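Local coordinates for protein TetR family transcriptional regulator (Clostridium perfringens, PDB 6AZH) that probably binds operator DNA as a homodimer and regulates transcription, perhaps of genes for fatty acid metabolism, at the interface of chains A and B. Residues are numbered along the deposited sequence; one frame, centred on the assembly and turned at random. Chains: chain A/B, TetR family transcriptional regulator.

The interface of chains A and B. Residues chain A 161, 164, 170; chain B 146, 148-149.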
ATOM      1  N   THR A 161       2.450  -3.523  -6.068  1.00 17.85           N
ATOM      2  CA  THR A 161       2.474  -4.808  -6.763  1.00 18.48           C
ATOM      3  C   THR A 161       1.502  -5.796  -6.126  1.00 22.08           C
ATOM      4  O   THR A 161       0.857  -6.575  -6.833  1.00 21.08           O
ATOM      5  CB  THR A 161       3.893  -5.376  -6.787  1.00 22.08           C
ATOM      6  OG1 THR A 161       4.753  -4.418  -7.408  1.00 22.44           O
ATOM      7  CG2 THR A 161       3.945  -6.672  -7.584  1.00 24.34           C
ATOM      8  N   TYR A 164      -1.665  -5.000  -7.674  1.00 21.07           N
ATOM      9  CA  TYR A 164      -1.630  -5.541  -9.026  1.00 23.57           C
ATOM     10  C   TYR A 164      -1.834  -7.052  -9.036  1.00 23.38           C
ATOM     11  O   TYR A 164      -2.501  -7.582  -9.930  1.00 25.56           O
ATOM     12  CB  TYR A 164      -0.295  -5.162  -9.660  1.00 21.59           C
ATOM     13  CG  TYR A 164      -0.011  -5.741 -11.019  1.00 25.05           C
ATOM     14  CD1 TYR A 164      -0.591  -5.198 -12.157  1.00 25.13           C
ATOM     15  CD2 TYR A 164       0.902  -6.779 -11.175  1.00 29.10           C
ATOM     16  CE1 TYR A 164      -0.307  -5.703 -13.421  1.00 26.42           C
ATOM     17  CE2 TYR A 164       1.201  -7.285 -12.441  1.00 31.58           C
ATOM     18  CZ  TYR A 164       0.588  -6.736 -13.557  1.00 27.83           C
ATOM     19  OH  TYR A 164       0.864  -7.220 -14.824  1.00 34.76           O
ATOM     20  N   LYS A 170      -5.876 -10.927 -15.063  1.00 29.25           N
ATOM     21  CA  LYS A 170      -4.592 -11.422 -15.532  1.00 31.12           C
ATOM     22  C   LYS A 170      -4.027 -12.364 -14.482  1.00 32.16           C
ATOM     23  O   LYS A 170      -4.498 -12.416 -13.344  1.00 29.50           O
ATOM     24  CB  LYS A 170      -3.615 -10.272 -15.807  1.00 35.28           C
ATOM     25  CG  LYS A 170      -3.579  -9.233 -14.694  1.00 38.32           C
ATOM     26  CD  LYS A 170      -2.729  -8.029 -15.073  1.00 35.75           C
ATOM     27  CE  LYS A 170      -3.389  -7.207 -16.164  1.00 40.52           C
ATOM     28  NZ  LYS A 170      -4.115  -6.034 -15.605  1.00 39.71           N
TER
ATOM     29  N   ASP B 146       5.211  -3.327 -19.342  1.00 25.03           N
ATOM     30  CA  ASP B 146       3.911  -3.727 -18.816  1.00 23.00           C
ATOM     31  C   ASP B 146       3.188  -2.484 -18.299  1.00 25.61           C
ATOM     32  O   ASP B 146       3.541  -1.948 -17.244  1.00 23.30           O
ATOM     33  CB  ASP B 146       4.115  -4.765 -17.720  1.00 21.16           C
ATOM     34  CG  ASP B 146       2.812  -5.320 -17.165  1.00 26.25           C
ATOM     35  OD1 ASP B 146       1.747  -4.678 -17.282  1.00 27.23           O
ATOM     36  OD2 ASP B 146       2.862  -6.409 -16.555  1.00 33.28           O
ATOM     37  N   SER B 148       0.052  -1.877 -17.268  1.00 22.40           N
ATOM     38  CA  SER B 148      -0.753  -1.998 -16.060  1.00 22.31           C
ATOM     39  C   SER B 148       0.129  -2.089 -14.822  1.00 22.09           C
ATOM     40  O   SER B 148      -0.170  -1.474 -13.790  1.00 19.59           O
ATOM     41  CB  SER B 148      -1.672  -3.208 -16.171  1.00 23.83           C
ATOM     42  OG  SER B 148      -2.481  -3.297 -15.016  1.00 33.16           O
ATOM     43  N   LEU B 149       1.232  -2.840 -14.904  1.00 22.47           N
ATOM     44  CA  LEU B 149       2.159  -2.880 -13.780  1.00 21.24           C
ATOM     45  C   LEU B 149       2.721  -1.493 -13.497  1.00 18.00           C
ATOM     46  O   LEU B 149       2.753  -1.046 -12.348  1.00 18.61           O
ATOM     47  CB  LEU B 149       3.282  -3.882 -14.048  1.00 17.96           C
ATOM     48  CG  LEU B 149       4.323  -3.974 -12.933  1.00 20.73           C
ATOM     49  CD1 LEU B 149       3.650  -4.424 -11.631  1.00 21.97           C
ATOM     50  CD2 LEU B 149       5.429  -4.950 -13.317  1.00 20.70           C
TER
HETATM   51  O   HOH W   1      -0.063  -6.368 -16.927  1.00 36.17           O
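One face of the A:Tyr164 ring carries the methyl CD1 of B:Leu149, which sits toward the rim at 3.9 Å from the ring centroid in a CH-pi contact, while the hydroxyl OG of B:Ser148 and a water lie at the ring edge, in its plane. This is part of the helical dimer interface typical of TetR-family regulators: the end of helix 147-165 of chain A meets the start of helix 147-168 of chain B, and the two-fold axis repeats the contact with the chains exchanged. With its CG anti to the backbone N (chi1 174°), the tyrosine ring extends from the end of its helix toward chain B and carries its hydroxyl to B:Asp146. The phenol OH donates to OD2 of B:Asp146 at 2.8 Å, which accepts through its syn lone pair, on the side of the other oxygen; ring and carboxylate planes are turned 68° apart. The water, its O 2.5 Å from A:Tyr164 OH, also joins B:Asp146 OD1. From above the carboxylate plane, OD1 receives the backbone N-H of B:Leu149 at 3.0 Å in a nearly straight bond (172° at H). B:Asp146 is thus the N-cap residue of helix 147-168, and the helix start would probably favour the negative charge of its carboxylate. Beside the ring edge, A:Lys170, in the loop after the helix, bends at chi3 and chi4 to bring NZ within 3.2 Å of B:Ser148 OG, to which it donates a longer hydrogen bond.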